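Local atomic coordinates of methylated-DNA--protein-cysteine methyltransferase (PDB entry 1MGT), a protein that repairs O6-methylguanine and O4-methylthymine in DNA by moving the methyl group irreversibly onto one of its own cysteines, which inactivates it. Residues E5-G10 against Y63-F68; L75-F80 against V138-R143; K94-W99 against G128-N133. All coordinates share one frame; numbering follows the deposited sequence.

How the interactions relate
From the N terminus, strand 2-9 opens the chain, and interaction 1 closes a loop of 52 residues by bringing helix 63-71 back against it, within the N-terminal domain. Interaction 2 opens soon afterwards, in series: the loop 75-80 meets 138-143, which carries the inferred nucleophile C141, so the N-terminal part is tied to the DNA-binding part. Nested inside that second loop, interaction 3 packs helix 91-103 against the end of helix 123-131. Interactions 1 and 2 touch where F80 meets K66 and V67; interactions 2 and 3 touch where M130 and N133 pack on C141. Interactions 1 and 3 lie on opposite sides of the chain's centre, without contact.

Interaction 1: E5-G10 against Y63-F68; sequences EKFRVG and YPEKVF. With SO4 (sulfate ion), chain C.
An offset stack between F7 and F68 fastens a strand to a helix in the N-terminal domain, of the RNase H-like clan, where helix 63-71 packs on an edge strand, 2-9, of the three-stranded antiparallel sheet. The axes of strand 5-9 and helix 63-68 approach to 9.0 Å at a crossing angle of -31°. The two rings lie almost parallel, planes 7° apart and centroids 4.4 Å from each other, while their side chains run in opposite directions. Each ring therefore faces the other's stem: F68 CB sits over the centre of the F7 ring, 3.8 Å from its centroid, and F7 CB lies over a face of F68. F68 CG is anti to its backbone N, which carries the ring off the helix over F7. V9 adds CG2 at the edge of the F68 ring, near its plane, 3.6 Å from F68 CE1. At the start of the helix F7 CZ reaches P64 O and E65 CA, and E5 CB packs on P64 CB, the two side chains crossing at about a right angle. An alanine in place of F7 would probably leave one face of F68 without its stacking partner and open a gap beside P64 and E65. R8 points away from the helix; K6 and R8 both touch strand 12-20 and hold a sulfate that probably came from the crystallisation liquor. K6 NZ and R8 NH2 both donate to its O1, and R8 NH1 donates to O4 in a nearly straight bond, 174° at the hydrogen. A water bridges strand and helix, donating to E5 OE1 over 2.8 Å and accepting from E65 N at 3.0 Å.

Interaction 2: L75-F80 against V138-R143; sequences LDNASF and VVPCHR
V138 CG1 lies over one face of the F80 ring, off-centre and 3.9 Å from its centroid, a CH-pi contact. The R143 guanidinium carries P140 CB over one face and takes N77 OD1 at its edge, close to its plane. There N77 and R143 meet tip to tip, amide and guanidinium planes 88° apart. R143 NH1 and NH2 both donate to that single oxygen, from the same face of the amide: R143 NH2 lies 3.1 Å from N77 OD1, tilted 25° from the carbonyl plane, while NH1 stands well above it. N77 ND2 in turn donates to V138 O at 2.9 Å, so both polar atoms of the amide are bonded to the partner segment, which fixes its rotation. R143 is also bound by E167 in a salt bridge and by V104 O, which would probably hold its charge in this buried place. P140 centres an inverse gamma turn, and C141, the inferred methyl-accepting nucleophile, follows it. N77 thus holds V138, just before the PCHR sequence characteristic of the MGMT family's active site, and R143, its last residue, joining that site to the N-terminal domain.

Interaction 3: K94-W99 against G128-N133; sequences KKVYEW and GAMKRN. With SO4 (sulfate ion), chain D.
One hydrogen bond joins the helices: Y97 OH donates to A129 O over 2.6 Å, from 23° off the carbonyl plane. A129 lies close to the end of helix 123-131, where its carbonyl finds a side-chain donor in the tyrosine. Apolar contacts accompany this bond. M130 bends at chi2 and chi3, which returns its CE to the other helix although the side chain starts away from it; CE meets V96 CG1 at 3.5 Å, a tight carbon pair, and sits at the edge of the Y97 ring, 3.9 Å from Y97 CE1. A129 CB packs more loosely, 4.2 Å from Y97 CE1. Over the centre of one Y97 face stands N133 OD1, about 4.0 Å above the plane, amide and ring turned 40° from each other; this oxygen accepts from Y135 N. Within the segment 128-133, R132 NH1 donates to G128 O at 3.1 Å, and R132 N reaches the same oxygen from the opposite face of its plane. R132 NE donates over a long 3.3 Å to O2 of a sulfate, probably from the crystallisation liquor, that R50 also holds. M130 and N133 touch the inferred nucleophile C141 as well. Within the DNA-binding domain, of the helix-turn-helix clan, helix 91-103 is thereby flanked by the end of helix 123-131, with W99 packed on helix 112-118.

Interaction 1: E5-G10 against Y63-F68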
loop_
_atom_site.group_PDB
_atom_site.type_symbol
_atom_site.label_atom_id
_atom_site.label_comp_id
_atom_site.label_asym_id
_atom_site.label_seq_id
_atom_site.Cartn_x
_atom_site.Cartn_y
_atom_site.Cartn_z
ATOM N N GLU A 5 -4.047 13.983 -4.357
ATOM C CA GLU A 5 -5.114 14.703 -3.670
ATOM C C GLU A 5 -4.839 14.709 -2.163
ATOM O O GLU A 5 -4.215 13.791 -1.634
ATOM C CB GLU A 5 -6.475 14.065 -3.966
ATOM C CG GLU A 5 -7.634 14.785 -3.334
ATOM C CD GLU A 5 -9.003 14.331 -3.773
ATOM O OE1 GLU A 5 -9.125 13.513 -4.703
ATOM O OE2 GLU A 5 -9.988 14.800 -3.137
ATOM N N LYS A 6 -5.265 15.783 -1.520
ATOM C CA LYS A 6 -5.046 15.907 -0.063
ATOM C C LYS A 6 -6.373 15.656 0.630
ATOM O O LYS A 6 -7.438 15.993 0.086
ATOM C CB LYS A 6 -4.513 17.302 0.168
ATOM C CG LYS A 6 -4.627 17.942 1.525
ATOM C CD LYS A 6 -4.262 19.419 1.371
ATOM C CE LYS A 6 -4.394 20.187 2.667
ATOM N NZ LYS A 6 -4.351 21.653 2.353
ATOM N N PHE A 7 -6.342 14.983 1.780
ATOM C CA PHE A 7 -7.557 14.687 2.526
ATOM C C PHE A 7 -7.317 15.046 3.993
ATOM O O PHE A 7 -6.187 14.941 4.488
ATOM C CB PHE A 7 -7.894 13.169 2.502
ATOM C CG PHE A 7 -8.159 12.694 1.083
ATOM C CD1 PHE A 7 -7.125 12.234 0.292
ATOM C CD2 PHE A 7 -9.441 12.766 0.574
ATOM C CE1 PHE A 7 -7.399 11.820 -1.014
ATOM C CE2 PHE A 7 -9.710 12.365 -0.724
ATOM C CZ PHE A 7 -8.667 11.895 -1.517
ATOM N N ARG A 8 -8.375 15.432 4.683
ATOM C CA ARG A 8 -8.226 15.742 6.103
ATOM C C ARG A 8 -8.820 14.582 6.925
ATOM O O ARG A 8 -9.835 13.998 6.544
ATOM C CB ARG A 8 -9.036 16.995 6.441
ATOM C CG ARG A 8 -8.429 18.256 5.859
ATOM C CD ARG A 8 -9.083 19.535 6.432
ATOM N NE ARG A 8 -8.538 20.663 5.656
ATOM C CZ ARG A 8 -7.354 21.204 5.837
ATOM N NH1 ARG A 8 -6.510 20.800 6.779
ATOM N NH2 ARG A 8 -6.983 22.207 5.029
ATOM N N VAL A 9 -8.169 14.235 8.004
ATOM C CA VAL A 9 -8.666 13.198 8.935
ATOM C C VAL A 9 -8.513 13.904 10.293
ATOM O O VAL A 9 -7.478 13.836 10.924
ATOM C CB VAL A 9 -7.962 11.864 8.908
ATOM C CG1 VAL A 9 -8.658 10.908 9.908
ATOM C CG2 VAL A 9 -8.009 11.235 7.516
ATOM N N GLY A 10 -9.534 14.693 10.628
ATOM C CA GLY A 10 -9.456 15.475 11.873
ATOM C C GLY A 10 -8.332 16.510 11.677
ATOM O O GLY A 10 -8.360 17.255 10.685
ATOM N N TYR A 63 -9.324 7.931 -8.347
ATOM C CA TYR A 63 -8.520 6.944 -7.632
ATOM C C TYR A 63 -8.100 7.358 -6.242
ATOM O O TYR A 63 -8.259 6.567 -5.280
ATOM C CB TYR A 63 -7.340 6.474 -8.464
ATOM C CG TYR A 63 -7.702 5.433 -9.500
ATOM C CD1 TYR A 63 -7.302 5.606 -10.817
ATOM C CD2 TYR A 63 -8.418 4.293 -9.174
ATOM C CE1 TYR A 63 -7.613 4.658 -11.782
ATOM C CE2 TYR A 63 -8.736 3.350 -10.134
ATOM C CZ TYR A 63 -8.328 3.538 -11.424
ATOM O OH TYR A 63 -8.635 2.607 -12.407
ATOM N N PRO A 64 -7.570 8.554 -6.043
ATOM C CA PRO A 64 -7.177 9.016 -4.721
ATOM C C PRO A 64 -8.347 8.935 -3.742
ATOM O O PRO A 64 -8.191 8.477 -2.600
ATOM C CB PRO A 64 -6.720 10.450 -4.941
ATOM C CG PRO A 64 -6.184 10.393 -6.377
ATOM C CD PRO A 64 -7.264 9.566 -7.088
ATOM N N GLU A 65 -9.534 9.360 -4.142
ATOM C CA GLU A 65 -10.690 9.294 -3.266
ATOM C C GLU A 65 -11.059 7.829 -2.977
ATOM O O GLU A 65 -11.481 7.546 -1.864
ATOM C CB GLU A 65 -11.898 10.033 -3.828
ATOM C CG GLU A 65 -13.026 10.142 -2.785
ATOM C CD GLU A 65 -14.296 10.719 -3.360
ATOM O OE1 GLU A 65 -15.264 10.933 -2.590
ATOM O OE2 GLU A 65 -14.354 10.972 -4.583
ATOM N N LYS A 66 -10.929 6.939 -3.944
ATOM C CA LYS A 66 -11.278 5.519 -3.676
ATOM C C LYS A 66 -10.307 4.944 -2.651
ATOM O O LYS A 66 -10.712 4.236 -1.722
ATOM C CB LYS A 66 -11.237 4.697 -4.946
ATOM C CG LYS A 66 -12.407 4.944 -5.892
ATOM C CD LYS A 66 -12.158 4.105 -7.144
ATOM C CE LYS A 66 -13.305 4.217 -8.145
ATOM N NZ LYS A 66 -12.884 3.489 -9.401
ATOM N N VAL A 67 -9.022 5.261 -2.793
ATOM C CA VAL A 67 -8.018 4.818 -1.842
ATOM C C VAL A 67 -8.342 5.392 -0.459
ATOM O O VAL A 67 -8.269 4.679 0.539
ATOM C CB VAL A 67 -6.596 5.162 -2.264
ATOM C CG1 VAL A 67 -5.591 4.800 -1.174
ATOM C CG2 VAL A 67 -6.246 4.472 -3.584
ATOM N N PHE A 68 -8.727 6.675 -0.349
ATOM C CA PHE A 68 -9.081 7.264 0.925
ATOM C C PHE A 68 -10.262 6.523 1.571
ATOM O O PHE A 68 -10.270 6.356 2.798
ATOM C CB PHE A 68 -9.453 8.748 0.744
ATOM C CG PHE A 68 -9.776 9.445 2.040
ATOM C CD1 PHE A 68 -8.810 9.682 2.978
ATOM C CD2 PHE A 68 -11.088 9.856 2.265
ATOM C CE1 PHE A 68 -9.112 10.325 4.167
ATOM C CE2 PHE A 68 -11.406 10.506 3.451
ATOM C CZ PHE A 68 -10.422 10.731 4.393
HETATM S S SO4 C . -3.407 22.783 5.659
HETATM O O1 SO4 C . -4.437 22.986 4.609
HETATM O O2 SO4 C . -2.839 24.113 6.072
HETATM O O3 SO4 C . -2.294 21.919 5.171
HETATM O O4 SO4 C . -4.015 22.134 6.872
HETATM O O HOH W 1 -10.039 11.395 -6.295
#

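Interaction 2: L75-F80 against V138-R143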
loop_
_atom_site.group_PDB
_atom_site.type_symbol
_atom_site.label_atom_id
_atom_site.label_comp_id
_atom_site.label_asym_id
_atom_site.label_seq_id
_atom_site.Cartn_x
_atom_site.Cartn_y
_atom_site.Cartn_z
ATOM N N LEU A 75 -14.734 1.408 2.317
ATOM C CA LEU A 75 -14.603 0.385 1.273
ATOM C C LEU A 75 -13.676 -0.691 1.846
ATOM O O LEU A 75 -12.683 -0.327 2.495
ATOM C CB LEU A 75 -13.997 1.004 0.025
ATOM C CG LEU A 75 -13.990 0.259 -1.288
ATOM C CD1 LEU A 75 -15.390 -0.155 -1.722
ATOM C CD2 LEU A 75 -13.331 1.104 -2.397
ATOM N N ASP A 76 -14.004 -1.965 1.679
ATOM C CA ASP A 76 -13.097 -2.981 2.260
ATOM C C ASP A 76 -11.911 -3.189 1.317
ATOM O O ASP A 76 -12.033 -2.995 0.119
ATOM C CB ASP A 76 -13.844 -4.282 2.528
ATOM C CG ASP A 76 -14.171 -5.025 1.264
ATOM O OD1 ASP A 76 -14.960 -4.497 0.445
ATOM O OD2 ASP A 76 -13.627 -6.130 1.064
ATOM N N ASN A 77 -10.769 -3.603 1.865
ATOM C CA ASN A 77 -9.585 -3.809 1.024
ATOM C C ASN A 77 -9.781 -4.717 -0.161
ATOM O O ASN A 77 -9.353 -4.436 -1.289
ATOM C CB ASN A 77 -8.444 -4.371 1.880
ATOM C CG ASN A 77 -8.101 -3.483 3.039
ATOM O OD1 ASN A 77 -8.743 -3.503 4.098
ATOM N ND2 ASN A 77 -7.058 -2.659 2.873
ATOM N N ALA A 78 -10.409 -5.885 0.049
ATOM C CA ALA A 78 -10.607 -6.839 -1.028
ATOM C C ALA A 78 -11.409 -6.303 -2.186
ATOM O O ALA A 78 -11.199 -6.746 -3.327
ATOM C CB ALA A 78 -11.272 -8.118 -0.442
ATOM N N SER A 79 -12.315 -5.354 -1.969
ATOM C CA SER A 79 -13.090 -4.837 -3.112
ATOM C C SER A 79 -12.239 -3.981 -4.031
ATOM O O SER A 79 -12.656 -3.731 -5.162
ATOM C CB SER A 79 -14.315 -4.065 -2.637
ATOM O OG SER A 79 -13.911 -2.937 -1.895
ATOM N N PHE A 80 -11.043 -3.570 -3.597
ATOM C CA PHE A 80 -10.174 -2.748 -4.443
ATOM C C PHE A 80 -9.261 -3.605 -5.305
ATOM O O PHE A 80 -8.652 -3.085 -6.248
ATOM C CB PHE A 80 -9.320 -1.817 -3.580
ATOM C CG PHE A 80 -8.761 -0.604 -4.295
ATOM C CD1 PHE A 80 -9.437 0.600 -4.262
ATOM C CD2 PHE A 80 -7.571 -0.665 -4.984
ATOM C CE1 PHE A 80 -8.930 1.714 -4.912
ATOM C CE2 PHE A 80 -7.042 0.440 -5.633
ATOM C CZ PHE A 80 -7.737 1.636 -5.597
ATOM N N VAL A 138 -4.272 -0.111 0.342
ATOM C CA VAL A 138 -5.188 -1.094 -0.222
ATOM C C VAL A 138 -4.678 -2.506 0.047
ATOM O O VAL A 138 -5.529 -3.319 0.461
ATOM C CB VAL A 138 -5.492 -0.797 -1.686
ATOM C CG1 VAL A 138 -6.035 0.649 -1.783
ATOM C CG2 VAL A 138 -4.242 -0.886 -2.530
ATOM N N VAL A 139 -3.425 -2.794 -0.185
ATOM C CA VAL A 139 -2.859 -4.157 0.154
ATOM C C VAL A 139 -2.341 -3.813 1.541
ATOM O O VAL A 139 -1.439 -2.958 1.705
ATOM C CB VAL A 139 -1.766 -4.572 -0.827
ATOM C CG1 VAL A 139 -0.925 -5.717 -0.257
ATOM C CG2 VAL A 139 -2.416 -5.011 -2.145
ATOM N N PRO A 140 -2.985 -4.318 2.585
ATOM C CA PRO A 140 -2.645 -3.898 3.928
ATOM C C PRO A 140 -1.425 -4.377 4.593
ATOM O O PRO A 140 -1.497 -4.997 5.698
ATOM C CB PRO A 140 -3.968 -4.209 4.671
ATOM C CG PRO A 140 -4.348 -5.527 4.065
ATOM C CD PRO A 140 -4.092 -5.302 2.565
ATOM N N CYS A 141 -0.235 -4.006 4.075
ATOM C CA CYS A 141 1.021 -4.421 4.664
ATOM C C CYS A 141 1.269 -3.757 6.014
ATOM O O CYS A 141 2.128 -4.257 6.766
ATOM C CB CYS A 141 2.180 -4.193 3.680
ATOM S SG CYS A 141 2.425 -2.448 3.322
ATOM N N HIS A 142 0.493 -2.750 6.380
ATOM C CA HIS A 142 0.647 -2.103 7.690
ATOM C C HIS A 142 0.110 -3.052 8.785
ATOM O O HIS A 142 0.425 -2.805 9.954
ATOM C CB HIS A 142 -0.092 -0.790 7.772
ATOM C CG HIS A 142 -1.528 -0.833 7.368
ATOM N ND1 HIS A 142 -1.896 -0.927 6.033
ATOM C CD2 HIS A 142 -2.681 -0.807 8.056
ATOM C CE1 HIS A 142 -3.209 -0.955 5.933
ATOM N NE2 HIS A 142 -3.716 -0.877 7.175
ATOM N N ARG A 143 -0.670 -4.047 8.403
ATOM C CA ARG A 143 -1.211 -5.008 9.396
ATOM C C ARG A 143 -0.212 -6.128 9.671
ATOM O O ARG A 143 -0.496 -7.012 10.507
ATOM C CB ARG A 143 -2.521 -5.604 8.866
ATOM C CG ARG A 143 -3.599 -4.513 8.775
ATOM C CD ARG A 143 -4.946 -5.079 8.306
ATOM N NE ARG A 143 -5.751 -3.914 7.891
ATOM C CZ ARG A 143 -6.710 -3.933 6.982
ATOM N NH1 ARG A 143 -7.079 -5.034 6.335
ATOM N NH2 ARG A 143 -7.315 -2.758 6.700
#

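Interaction 3: K94-W99 against G128-N133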
loop_
_atom_site.group_PDB
_atom_site.type_symbol
_atom_site.label_atom_id
_atom_site.label_comp_id
_atom_site.label_asym_id
_atom_site.label_seq_id
_atom_site.Cartn_x
_atom_site.Cartn_y
_atom_site.Cartn_z
ATOM N N LYS A 94 2.357 -11.339 -5.841
ATOM C CA LYS A 94 0.936 -11.259 -6.037
ATOM C C LYS A 94 0.189 -12.203 -5.080
ATOM O O LYS A 94 -0.835 -11.800 -4.525
ATOM C CB LYS A 94 0.528 -11.639 -7.467
ATOM C CG LYS A 94 -0.979 -11.599 -7.726
ATOM C CD LYS A 94 -1.205 -11.544 -9.250
ATOM C CE LYS A 94 -2.704 -11.467 -9.546
ATOM N NZ LYS A 94 -2.965 -11.907 -10.954
ATOM N N LYS A 95 0.713 -13.404 -4.939
ATOM C CA LYS A 95 0.102 -14.416 -4.050
ATOM C C LYS A 95 0.074 -13.901 -2.620
ATOM O O LYS A 95 -0.942 -13.982 -1.921
ATOM C CB LYS A 95 0.874 -15.722 -4.147
ATOM C CG LYS A 95 0.479 -16.850 -3.190
ATOM C CD LYS A 95 1.628 -17.873 -3.165
ATOM C CE LYS A 95 1.295 -19.121 -2.371
ATOM N NZ LYS A 95 2.561 -19.810 -1.920
ATOM N N VAL A 96 1.195 -13.333 -2.193
ATOM C CA VAL A 96 1.245 -12.777 -0.832
ATOM C C VAL A 96 0.267 -11.625 -0.699
ATOM O O VAL A 96 -0.521 -11.555 0.269
ATOM C CB VAL A 96 2.677 -12.340 -0.489
ATOM C CG1 VAL A 96 2.725 -11.510 0.796
ATOM C CG2 VAL A 96 3.623 -13.528 -0.420
ATOM N N TYR A 97 0.269 -10.675 -1.652
ATOM C CA TYR A 97 -0.627 -9.523 -1.563
ATOM C C TYR A 97 -2.097 -9.895 -1.535
ATOM O O TYR A 97 -2.923 -9.366 -0.797
ATOM C CB TYR A 97 -0.397 -8.512 -2.732
ATOM C CG TYR A 97 1.018 -7.999 -2.790
ATOM C CD1 TYR A 97 1.862 -7.984 -1.695
ATOM C CD2 TYR A 97 1.545 -7.481 -3.993
ATOM C CE1 TYR A 97 3.155 -7.530 -1.735
ATOM C CE2 TYR A 97 2.851 -7.025 -4.046
ATOM C CZ TYR A 97 3.656 -7.038 -2.943
ATOM O OH TYR A 97 4.962 -6.600 -2.999
ATOM N N GLU A 98 -2.494 -10.847 -2.384
ATOM C CA GLU A 98 -3.887 -11.272 -2.403
ATOM C C GLU A 98 -4.273 -11.978 -1.093
ATOM O O GLU A 98 -5.354 -11.698 -0.576
ATOM C CB GLU A 98 -4.130 -12.224 -3.577
ATOM C CG GLU A 98 -4.163 -11.498 -4.922
ATOM C CD GLU A 98 -4.398 -12.437 -6.090
ATOM O OE1 GLU A 98 -4.906 -11.947 -7.115
ATOM O OE2 GLU A 98 -4.059 -13.634 -5.995
ATOM N N TRP A 99 -3.411 -12.860 -0.606
ATOM C CA TRP A 99 -3.800 -13.576 0.652
ATOM C C TRP A 99 -3.988 -12.598 1.778
ATOM O O TRP A 99 -4.944 -12.630 2.564
ATOM C CB TRP A 99 -2.730 -14.630 0.990
ATOM C CG TRP A 99 -3.217 -15.570 2.076
ATOM C CD1 TRP A 99 -3.852 -16.767 1.866
ATOM C CD2 TRP A 99 -3.132 -15.380 3.489
ATOM N NE1 TRP A 99 -4.159 -17.348 3.090
ATOM C CE2 TRP A 99 -3.731 -16.522 4.092
ATOM C CE3 TRP A 99 -2.605 -14.397 4.312
ATOM C CZ2 TRP A 99 -3.814 -16.674 5.480
ATOM C CZ3 TRP A 99 -2.689 -14.536 5.693
ATOM C CH2 TRP A 99 -3.281 -15.687 6.244
ATOM N N GLY A 128 10.581 -9.152 2.163
ATOM C CA GLY A 128 10.971 -8.587 0.863
ATOM C C GLY A 128 9.750 -8.140 0.074
ATOM O O GLY A 128 9.765 -7.087 -0.586
ATOM N N ALA A 129 8.685 -8.952 0.071
ATOM C CA ALA A 129 7.470 -8.604 -0.637
ATOM C C ALA A 129 6.803 -7.386 -0.023
ATOM O O ALA A 129 6.259 -6.535 -0.738
ATOM C CB ALA A 129 6.505 -9.790 -0.702
ATOM N N MET A 130 6.821 -7.250 1.316
ATOM C CA MET A 130 6.186 -6.092 1.934
ATOM C C MET A 130 6.951 -4.816 1.585
ATOM O O MET A 130 6.329 -3.779 1.324
ATOM C CB MET A 130 6.115 -6.218 3.458
ATOM C CG MET A 130 5.255 -7.370 3.962
ATOM S SD MET A 130 3.549 -7.252 3.406
ATOM C CE MET A 130 3.537 -8.378 2.040
ATOM N N LYS A 131 8.285 -4.906 1.583
ATOM C CA LYS A 131 9.084 -3.729 1.239
ATOM C C LYS A 131 8.781 -3.217 -0.169
ATOM O O LYS A 131 8.795 -2.004 -0.446
ATOM C CB LYS A 131 10.572 -4.123 1.269
ATOM C CG LYS A 131 11.491 -2.914 1.071
ATOM C CD LYS A 131 12.918 -3.399 0.872
ATOM C CE LYS A 131 13.915 -2.285 1.237
ATOM N NZ LYS A 131 15.229 -2.581 0.574
ATOM N N ARG A 132 8.529 -4.144 -1.078
ATOM C CA ARG A 132 8.260 -3.831 -2.463
ATOM C C ARG A 132 6.825 -3.582 -2.811
ATOM O O ARG A 132 6.557 -3.345 -4.001
ATOM C CB ARG A 132 8.806 -4.965 -3.362
ATOM C CG ARG A 132 10.345 -5.025 -3.293
ATOM C CD ARG A 132 10.838 -6.377 -3.771
ATOM N NE ARG A 132 12.292 -6.433 -3.919
ATOM C CZ ARG A 132 13.136 -6.721 -2.934
ATOM N NH1 ARG A 132 12.677 -6.990 -1.710
ATOM N NH2 ARG A 132 14.447 -6.764 -3.159
ATOM N N ASN A 133 5.885 -3.659 -1.873
ATOM C CA ASN A 133 4.488 -3.472 -2.216
ATOM C C ASN A 133 4.248 -2.125 -2.881
ATOM O O ASN A 133 4.444 -1.085 -2.259
ATOM C CB ASN A 133 3.678 -3.574 -0.897
ATOM C CG ASN A 133 2.199 -3.348 -1.099
ATOM O OD1 ASN A 133 1.688 -3.535 -2.197
ATOM N ND2 ASN A 133 1.524 -2.971 -0.010
HETATM S S SO4 D . 13.748 -6.298 -7.533
HETATM O O1 SO4 D . 13.370 -6.049 -8.958
HETATM O O2 SO4 D . 13.391 -5.107 -6.693
HETATM O O3 SO4 D . 15.228 -6.539 -7.444
HETATM O O4 SO4 D . 13.033 -7.504 -7.001
#